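PDB 6EHF: OmpT protein from Vibrio cholerae serotype O1, which forms a trimeric beta-barrel channel in the outer membrane, through which ions and other small hydrophilic solutes probably diffuse non-specifically. Local coordinates for residues A2-F7 with D35-V40; D42-Q47 with V69-G74; Y8-T13 with G314-W319. The protein carries 1 engineered substitution. All coordinates share one frame; numbering follows the deposited sequence.

Interaction 1 of 3, residues A2-F7 with D35-V40. With CA (calcium ion), chain B.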
loop_
_atom_site.group_PDB
_atom_site.type_symbol
_atom_site.label_atom_id
_atom_site.label_comp_id
_atom_site.label_asym_id
_atom_site.label_seq_id
_atom_site.Cartn_x
_atom_site.Cartn_y
_atom_site.Cartn_z
ATOM N N ALA A 2 25.968 12.569 17.185
ATOM C CA ALA A 2 25.040 12.661 16.024
ATOM C C ALA A 2 24.396 11.283 15.686
ATOM O O ALA A 2 24.488 10.334 16.481
ATOM C CB ALA A 2 25.748 13.267 14.804
ATOM N N GLY A 3 23.742 11.178 14.525
ATOM C CA GLY A 3 23.045 9.950 14.133
ATOM C C GLY A 3 23.298 9.450 12.724
ATOM O O GLY A 3 23.971 10.093 11.941
ATOM N N THR A 4 22.758 8.277 12.416
ATOM C CA THR A 4 22.826 7.704 11.069
ATOM C C THR A 4 21.420 7.462 10.592
ATOM O O THR A 4 20.587 6.974 11.352
ATOM C CB THR A 4 23.533 6.330 11.021
ATOM O OG1 THR A 4 23.520 5.746 12.339
ATOM C CG2 THR A 4 24.951 6.459 10.475
ATOM N N VAL A 5 21.203 7.760 9.316
ATOM C CA VAL A 5 19.954 7.474 8.611
ATOM C C VAL A 5 20.279 6.567 7.405
ATOM O O VAL A 5 20.814 7.051 6.418
ATOM C CB VAL A 5 19.187 8.784 8.205
ATOM C CG1 VAL A 5 20.009 9.747 7.332
ATOM C CG2 VAL A 5 17.882 8.457 7.512
ATOM N N ASP A 6 19.994 5.259 7.503
ATOM C CA ASP A 6 20.166 4.323 6.363
ATOM C C ASP A 6 18.843 3.971 5.614
ATOM O O ASP A 6 17.954 3.354 6.183
ATOM C CB ASP A 6 20.850 3.030 6.835
ATOM C CG ASP A 6 21.190 2.073 5.673
ATOM O OD1 ASP A 6 21.244 2.494 4.482
ATOM O OD2 ASP A 6 21.423 0.886 5.962
ATOM N N PHE A 7 18.743 4.374 4.349
ATOM C CA PHE A 7 17.698 3.942 3.446
ATOM C C PHE A 7 18.252 2.687 2.762
ATOM O O PHE A 7 19.273 2.773 2.080
ATOM C CB PHE A 7 17.343 5.057 2.440
ATOM C CG PHE A 7 16.436 4.611 1.284
ATOM C CD1 PHE A 7 15.174 4.064 1.522
ATOM C CD2 PHE A 7 16.841 4.757 -0.053
ATOM C CE1 PHE A 7 14.368 3.655 0.471
ATOM C CE2 PHE A 7 16.023 4.361 -1.110
ATOM C CZ PHE A 7 14.789 3.813 -0.844
ATOM N N ASP A 35 16.363 2.622 8.514
ATOM C CA ASP A 35 16.886 2.590 9.874
ATOM C C ASP A 35 17.430 3.985 10.181
ATOM O O ASP A 35 18.272 4.508 9.438
ATOM C CB ASP A 35 17.979 1.517 10.023
ATOM C CG ASP A 35 18.014 0.888 11.432
ATOM O OD1 ASP A 35 17.531 1.521 12.405
ATOM O OD2 ASP A 35 18.523 -0.250 11.565
ATOM N N ALA A 36 16.903 4.587 11.248
ATOM C CA ALA A 36 17.407 5.841 11.802
ATOM C C ALA A 36 17.923 5.640 13.247
ATOM O O ALA A 36 17.167 5.224 14.113
ATOM C CB ALA A 36 16.321 6.891 11.751
ATOM N N ASN A 37 19.212 5.912 13.485
ATOM C CA ASN A 37 19.852 5.719 14.805
ATOM C C ASN A 37 20.485 7.010 15.292
ATOM O O ASN A 37 21.051 7.744 14.492
ATOM C CB ASN A 37 20.949 4.664 14.700
ATOM C CG ASN A 37 20.397 3.273 14.469
ATOM O OD1 ASN A 37 20.035 2.576 15.411
ATOM N ND2 ASN A 37 20.337 2.858 13.205
ATOM N N TYR A 38 20.426 7.263 16.596
ATOM C CA TYR A 38 21.003 8.480 17.202
ATOM C C TYR A 38 21.544 8.224 18.619
ATOM O O TYR A 38 20.750 7.973 19.535
ATOM C CB TYR A 38 19.932 9.571 17.261
ATOM C CG TYR A 38 20.375 10.903 17.829
ATOM C CD1 TYR A 38 20.421 11.117 19.215
ATOM C CD2 TYR A 38 20.714 11.970 16.988
ATOM C CE1 TYR A 38 20.811 12.333 19.743
ATOM C CE2 TYR A 38 21.100 13.194 17.508
ATOM C CZ TYR A 38 21.138 13.367 18.887
ATOM O OH TYR A 38 21.502 14.566 19.444
ATOM N N THR A 39 22.866 8.319 18.815
ATOM C CA THR A 39 23.455 8.156 20.163
ATOM C C THR A 39 23.366 9.481 20.939
ATOM O O THR A 39 23.873 10.490 20.507
ATOM C CB THR A 39 24.898 7.649 20.085
ATOM O OG1 THR A 39 25.517 8.242 18.952
ATOM C CG2 THR A 39 24.939 6.150 19.872
ATOM N N VAL A 40 22.677 9.472 22.071
ATOM C CA VAL A 40 22.471 10.672 22.874
ATOM C C VAL A 40 23.682 10.859 23.776
ATOM O O VAL A 40 24.255 11.926 23.813
ATOM C CB VAL A 40 21.187 10.582 23.726
ATOM C CG1 VAL A 40 21.108 11.743 24.707
ATOM C CG2 VAL A 40 19.939 10.542 22.842
HETATM CA CA CA B . 21.823 2.079 2.264
#
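D6 and D35 face each other as an antiparallel hydrogen-bonded pair, the amide D6 N reaching D35 O at 2.7 Å and D35 N returning to D6 O at 2.9 Å. Two residues on, T4 and N37 repeat the pattern: N37 N meets T4 O in a nearly straight bond, while T4 N binds N37 O. Between these pairs V5 and A36 approach closely, each CA-H turned to a carbonyl of the other strand.

The D6 side chain begins with CB resting 4.0 Å from D35 O. Its CG lies anti to the backbone N (chi1 -174°), a setting that carries the carboxylate away from D35 and toward the calcium ion. OD1 binds the metal at 2.3 Å, whereas OD2 stays back at 3.9 Å from the same ion, so D6 coordinates through one oxygen. F7 O adds a second ligand at 2.6 Å, and the terminal carboxylate of W319 a third. The carboxylate of D35 stays apart from that of D6; its OD1 accepts a hydrogen bond from Q47 and a weak one from N37 ND2. Farther along, T39 holds A2 O only weakly, and the Y38 ring lies obliquely against A2 C and G3 N.

T4, D6, D35 and N37 share one face of the sheet. The other face carries V5, A36 and Y38, and there Y38 meets W274 of the second subunit edge-to-face while A36 packs on the engineered Y317 of that subunit. Strand 27-41 runs between strand 3-18 and strand 44-53 in a barrel wall that contributes to the trimer interface.

Interaction 2 of 3, residues D42-Q47 with V69-G74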
loop_
_atom_site.group_PDB
_atom_site.type_symbol
_atom_site.label_atom_id
_atom_site.label_comp_id
_atom_site.label_asym_id
_atom_site.label_seq_id
_atom_site.Cartn_x
_atom_site.Cartn_y
_atom_site.Cartn_z
ATOM N N ASP A 42 26.625 7.986 26.345
ATOM C CA ASP A 42 27.223 6.647 26.424
ATOM C C ASP A 42 26.289 5.645 27.015
ATOM O O ASP A 42 26.482 4.454 26.798
ATOM C CB ASP A 42 28.467 6.647 27.306
ATOM C CG ASP A 42 29.581 7.492 26.754
ATOM O OD1 ASP A 42 29.559 7.834 25.545
ATOM O OD2 ASP A 42 30.491 7.805 27.547
ATOM N N SER A 43 25.347 6.120 27.822
ATOM C CA SER A 43 24.260 5.293 28.369
ATOM C C SER A 43 22.858 5.597 27.760
ATOM O O SER A 43 21.832 5.535 28.483
ATOM C CB SER A 43 24.203 5.482 29.889
ATOM O OG SER A 43 23.688 6.760 30.209
ATOM N N LEU A 44 22.807 5.932 26.460
ATOM C CA LEU A 44 21.524 6.240 25.798
ATOM C C LEU A 44 21.631 6.436 24.303
ATOM O O LEU A 44 22.286 7.358 23.850
ATOM C CB LEU A 44 20.845 7.488 26.374
ATOM C CG LEU A 44 19.338 7.517 26.125
ATOM C CD1 LEU A 44 18.642 6.612 27.135
ATOM C CD2 LEU A 44 18.795 8.934 26.212
ATOM N N ALA A 45 20.968 5.562 23.551
ATOM C CA ALA A 45 20.776 5.726 22.103
ATOM C C ALA A 45 19.304 5.404 21.679
ATOM O O ALA A 45 18.564 4.691 22.387
ATOM C CB ALA A 45 21.800 4.892 21.319
ATOM N N LEU A 46 18.905 5.971 20.535
ATOM C CA LEU A 46 17.563 5.855 19.975
ATOM C C LEU A 46 17.538 5.317 18.527
ATOM O O LEU A 46 18.476 5.528 17.734
ATOM C CB LEU A 46 16.876 7.199 20.047
ATOM C CG LEU A 46 16.788 7.779 21.471
ATOM C CD1 LEU A 46 15.993 9.079 21.423
ATOM C CD2 LEU A 46 16.192 6.833 22.515
ATOM N N GLN A 47 16.473 4.573 18.215
ATOM C CA GLN A 47 16.270 3.992 16.883
ATOM C C GLN A 47 14.834 4.195 16.463
ATOM O O GLN A 47 13.919 4.129 17.277
ATOM C CB GLN A 47 16.599 2.492 16.839
ATOM C CG GLN A 47 16.086 1.741 15.596
ATOM C CD GLN A 47 16.518 0.287 15.593
ATOM O OE1 GLN A 47 16.361 -0.411 16.602
ATOM N NE2 GLN A 47 17.080 -0.176 14.473
ATOM N N VAL A 69 15.253 1.801 22.221
ATOM C CA VAL A 69 15.968 2.639 23.193
ATOM C C VAL A 69 17.063 1.783 23.776
ATOM O O VAL A 69 16.744 0.895 24.530
ATOM C CB VAL A 69 15.057 3.135 24.349
ATOM C CG1 VAL A 69 15.787 4.195 25.143
ATOM C CG2 VAL A 69 13.715 3.691 23.850
ATOM N N LYS A 70 18.332 2.026 23.421
ATOM C CA LYS A 70 19.497 1.321 24.062
ATOM C C LYS A 70 19.974 1.996 25.377
ATOM O O LYS A 70 20.015 3.213 25.462
ATOM C CB LYS A 70 20.669 1.170 23.072
ATOM C CG LYS A 70 21.641 0.031 23.392
ATOM C CD LYS A 70 22.526 -0.300 22.176
ATOM C CE LYS A 70 23.835 -0.998 22.544
ATOM N NZ LYS A 70 24.874 -0.093 23.140
ATOM N N THR A 71 20.293 1.207 26.403
ATOM C CA THR A 71 20.831 1.758 27.662
ATOM C C THR A 71 22.021 0.926 28.203
ATOM O O THR A 71 22.565 0.061 27.500
ATOM C CB THR A 71 19.727 1.986 28.747
ATOM O OG1 THR A 71 19.317 0.739 29.330
ATOM C CG2 THR A 71 18.521 2.763 28.181
ATOM N N ASN A 72 22.462 1.255 29.420
ATOM C CA ASN A 72 23.394 0.415 30.179
ATOM C C ASN A 72 22.725 -0.889 30.505
ATOM O O ASN A 72 23.343 -1.943 30.350
ATOM C CB ASN A 72 23.805 1.077 31.497
ATOM C CG ASN A 72 24.647 2.316 31.288
ATOM O OD1 ASN A 72 25.444 2.390 30.339
ATOM N ND2 ASN A 72 24.475 3.306 32.174
ATOM N N PHE A 73 21.454 -0.796 30.919
ATOM C CA PHE A 73 20.631 -1.965 31.268
ATOM C C PHE A 73 20.080 -2.764 30.043
ATOM O O PHE A 73 19.299 -3.699 30.248
ATOM C CB PHE A 73 19.436 -1.575 32.183
ATOM C CG PHE A 73 19.765 -0.566 33.266
ATOM C CD1 PHE A 73 20.735 -0.847 34.242
ATOM C CD2 PHE A 73 19.079 0.662 33.328
ATOM C CE1 PHE A 73 21.031 0.081 35.239
ATOM C CE2 PHE A 73 19.371 1.588 34.322
ATOM C CZ PHE A 73 20.349 1.297 35.278
ATOM N N GLY A 74 20.466 -2.411 28.801
ATOM C CA GLY A 74 19.996 -3.090 27.560
ATOM C C GLY A 74 19.015 -2.329 26.634
ATOM O O GLY A 74 18.375 -1.349 27.036
#
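The amide of N72 meets S43 obliquely, above its plane but off to one side: S43 CB comes nearest to N72 ND2, at 3.2 Å, and lies 3.5 Å from N72 CG, a packing contact. With CG beside its own backbone N (chi1 -68°), N72 swings its end back toward residues 42-47 from the turn in which it sits. A45 N donates to K70 O at 3.2 Å, and K70 N to A45 O at 2.9 Å. Both donors stand well out of the carbonyl planes, by 29° and 34°, and the L44 and V69 CA-H groups add weaker contacts to the same two oxygens.

These bonds join the ends of neighbouring strands 44-53 and 62-70, a beta hairpin of the porin barrel. Residues 71-74 lead on to strand 75-78 through a short turn, with T71 OG1 donating to G74 O. In porins such short turns lie at the periplasmic end of the barrel.

V69 CG1 touches two leucines. L46 runs alongside it and touches with CD2 at 3.7 Å, while L44 contributes CD1 at 4.2 Å. That same L44 methyl crosses to T71 CG2, 4.0 Å away. This apolar row lies at least partly on the surface, on the outer side of the barrel, and may face lipid. On the opposite face, A45 CB and K70 CB are 4.3 Å apart; the lysine chain then departs from the partner strand, bending near its ammonium end, and brushes K75. Two residues on from A45, Q47 OE1 accepts a hydrogen bond from K75 NZ.

Interaction 3 of 3, residues Y8-T13 with G314-W319. Engineered in segment 314-319: Y317 (natural residue Ile). With CA (calcium ion), chain B.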
loop_
_atom_site.group_PDB
_atom_site.type_symbol
_atom_site.label_atom_id
_atom_site.label_comp_id
_atom_site.label_asym_id
_atom_site.label_seq_id
_atom_site.Cartn_x
_atom_site.Cartn_y
_atom_site.Cartn_z
ATOM N N TYR A 8 17.582 1.538 2.961
ATOM C CA TYR A 8 18.024 0.195 2.508
ATOM C C TYR A 8 16.888 -0.615 1.802
ATOM O O TYR A 8 15.705 -0.250 1.844
ATOM C CB TYR A 8 18.591 -0.618 3.705
ATOM C CG TYR A 8 17.539 -1.093 4.664
ATOM C CD1 TYR A 8 16.972 -0.211 5.587
ATOM C CD2 TYR A 8 17.061 -2.416 4.623
ATOM C CE1 TYR A 8 15.967 -0.623 6.452
ATOM C CE2 TYR A 8 16.054 -2.846 5.494
ATOM C CZ TYR A 8 15.503 -1.942 6.406
ATOM O OH TYR A 8 14.514 -2.323 7.291
ATOM N N GLY A 9 17.271 -1.710 1.155
ATOM C CA GLY A 9 16.337 -2.555 0.485
ATOM C C GLY A 9 16.890 -3.742 -0.264
ATOM O O GLY A 9 18.090 -3.938 -0.350
ATOM N N GLN A 10 15.964 -4.561 -0.765
ATOM C CA GLN A 10 16.241 -5.671 -1.683
ATOM C C GLN A 10 15.233 -5.690 -2.803
ATOM O O GLN A 10 14.079 -5.356 -2.584
ATOM C CB GLN A 10 16.172 -7.000 -0.954
ATOM C CG GLN A 10 17.494 -7.412 -0.380
ATOM C CD GLN A 10 17.361 -8.121 0.918
ATOM O OE1 GLN A 10 17.519 -9.325 0.994
ATOM N NE2 GLN A 10 17.085 -7.366 1.959
ATOM N N LEU A 11 15.686 -6.087 -3.992
ATOM C CA LEU A 11 14.820 -6.299 -5.137
ATOM C C LEU A 11 14.991 -7.742 -5.547
ATOM O O LEU A 11 15.714 -8.049 -6.477
ATOM C CB LEU A 11 15.163 -5.337 -6.282
ATOM C CG LEU A 11 14.082 -5.211 -7.381
ATOM C CD1 LEU A 11 13.123 -4.057 -7.125
ATOM C CD2 LEU A 11 14.693 -5.023 -8.758
ATOM N N ARG A 12 14.311 -8.632 -4.843
ATOM C CA ARG A 12 14.339 -10.060 -5.186
ATOM C C ARG A 12 13.547 -10.406 -6.424
ATOM O O ARG A 12 12.477 -9.850 -6.649
ATOM C CB ARG A 12 13.819 -10.936 -4.061
ATOM C CG ARG A 12 14.870 -11.168 -3.005
ATOM C CD ARG A 12 14.453 -10.580 -1.702
ATOM N NE ARG A 12 14.023 -11.648 -0.808
ATOM C CZ ARG A 12 14.581 -11.946 0.366
ATOM N NH1 ARG A 12 15.610 -11.242 0.817
ATOM N NH2 ARG A 12 14.061 -12.929 1.123
ATOM N N THR A 13 14.102 -11.347 -7.193
ATOM C CA THR A 13 13.516 -11.873 -8.395
ATOM C C THR A 13 13.867 -13.357 -8.471
ATOM O O THR A 13 15.022 -13.719 -8.437
ATOM C CB THR A 13 14.063 -11.133 -9.590
ATOM O OG1 THR A 13 13.747 -9.742 -9.462
ATOM C CG2 THR A 13 13.493 -11.690 -10.873
ATOM N N GLY A 314 17.641 -17.607 -7.956
ATOM C CA GLY A 314 17.429 -16.314 -7.359
ATOM C C GLY A 314 18.309 -15.260 -7.968
ATOM O O GLY A 314 19.365 -15.560 -8.446
ATOM N N ALA A 315 17.864 -14.011 -7.932
ATOM C CA ALA A 315 18.683 -12.866 -8.331
ATOM C C ALA A 315 18.199 -11.604 -7.612
ATOM O O ALA A 315 17.119 -11.084 -7.887
ATOM C CB ALA A 315 18.647 -12.665 -9.833
ATOM N N ARG A 316 19.036 -11.126 -6.704
ATOM C CA ARG A 316 18.758 -9.993 -5.872
ATOM C C ARG A 316 19.705 -8.826 -6.089
ATOM O O ARG A 316 20.887 -9.015 -6.339
ATOM C CB ARG A 316 18.940 -10.396 -4.442
ATOM C CG ARG A 316 18.295 -11.703 -4.040
ATOM C CD ARG A 316 18.382 -11.770 -2.532
ATOM N NE ARG A 316 17.575 -12.820 -1.987
ATOM C CZ ARG A 316 17.560 -13.155 -0.711
ATOM N NH1 ARG A 316 18.304 -12.496 0.157
ATOM N NH2 ARG A 316 16.768 -14.135 -0.299
ATOM N N TYR A 317 19.155 -7.629 -5.912
ATOM C CA TYR A 317 19.877 -6.400 -5.880
ATOM C C TYR A 317 19.633 -5.783 -4.515
ATOM O O TYR A 317 18.503 -5.480 -4.201
ATOM C CB TYR A 317 19.327 -5.506 -6.962
ATOM C CG TYR A 317 19.678 -4.036 -6.870
ATOM C CD1 TYR A 317 20.930 -3.602 -6.406
ATOM C CD2 TYR A 317 18.775 -3.068 -7.318
ATOM C CE1 TYR A 317 21.249 -2.254 -6.357
ATOM C CE2 TYR A 317 19.091 -1.713 -7.277
ATOM C CZ TYR A 317 20.327 -1.323 -6.796
ATOM O OH TYR A 317 20.628 -0.005 -6.763
ATOM N N TYR A 318 20.703 -5.593 -3.726
ATOM C CA TYR A 318 20.650 -4.946 -2.398
ATOM C C TYR A 318 21.134 -3.472 -2.419
ATOM O O TYR A 318 21.952 -3.092 -3.279
ATOM C CB TYR A 318 21.575 -5.645 -1.434
ATOM C CG TYR A 318 21.277 -7.062 -1.076
ATOM C CD1 TYR A 318 21.343 -8.073 -2.021
ATOM C CD2 TYR A 318 21.040 -7.425 0.241
ATOM C CE1 TYR A 318 21.141 -9.406 -1.662
ATOM C CE2 TYR A 318 20.819 -8.743 0.610
ATOM C CZ TYR A 318 20.873 -9.729 -0.346
ATOM O OH TYR A 318 20.657 -11.040 -0.005
ATOM N N TRP A 319 20.668 -2.683 -1.438
ATOM C CA TRP A 319 21.097 -1.274 -1.241
ATOM C C TRP A 319 20.983 -0.782 0.214
ATOM O O TRP A 319 20.774 -1.571 1.152
ATOM C CB TRP A 319 20.349 -0.310 -2.188
ATOM C CG TRP A 319 18.886 0.015 -1.858
ATOM C CD1 TRP A 319 18.435 1.017 -1.079
ATOM C CD2 TRP A 319 17.723 -0.665 -2.350
ATOM N NE1 TRP A 319 17.063 1.003 -1.030
ATOM C CE2 TRP A 319 16.606 -0.024 -1.803
ATOM C CE3 TRP A 319 17.526 -1.775 -3.187
ATOM C CZ2 TRP A 319 15.314 -0.436 -2.070
ATOM C CZ3 TRP A 319 16.254 -2.187 -3.441
ATOM C CH2 TRP A 319 15.159 -1.516 -2.891
ATOM O OXT TRP A 319 21.118 0.426 0.475
HETATM CA CA CA B . 21.823 2.079 2.264
#
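A315 N reaches across from strand 308-318 to T13 O at 2.9 Å, nearly along its C=O axis, just after G314 has passed beside the same carbonyl. A315 O receives only a weak bond in return from T13 N. R316 follows with an extended chain that runs alongside R12, and the two guanidinium groups lie flat on each other, centres 3.4 Å apart and planes 18° from parallel. R316 NH1 donates a hydrogen bond to Y318 OH at 2.8 Å, which helps set the guanidinium, while R12 NH1 makes a weak bond to Q10 OE1. Y317, an engineered residue, binds L11 N through its backbone O at 2.9 Å; its side chain touches W274. Y318 offers a ring face to Q10, whose CG sits 3.7 Å from the ring centroid and whose amide stacks at 14° to the ring.

W319 ends the chain. Its N bonds to G9 O at 3.1 Å, and its indole lies flat over the Y8-G9 backbone, G9 CA making a CH-pi contact over the centre of the six-membered ring. W319 OXT binds the calcium ion, joining D6 and F7.

L11, T13, A315 and the engineered Y317 lie on the face that packs on the third subunit. R12 and R316 occupy the other, where R316 touches Y95 of a loop, consistent with the channel side. With R31 close by, the stacked pair would probably make a positive patch, consistent with the arginine clusters of general porins.

How the interactions relate
From the N terminus, strand 3-18 is used twice: residues 2-7 pair with 35-40 in interaction 1, closing a loop of 27 residues, and residues 8-13 wait for the chain's last strand in interaction 3. Interaction 2 opens only after interaction 1 has closed, so these two stand in series, joined where strands 27-41 and 44-53 pair. Interactions 1 and 3 cross, their segments alternating along the sequence. Interaction 3 spans 300 residues, encloses interaction 2 and joins first strand to last, closing the barrel. Calcium bridges interactions 1 and 3 at the chain ends, where F7 also packs on W319; interaction 2 does not touch interaction 3.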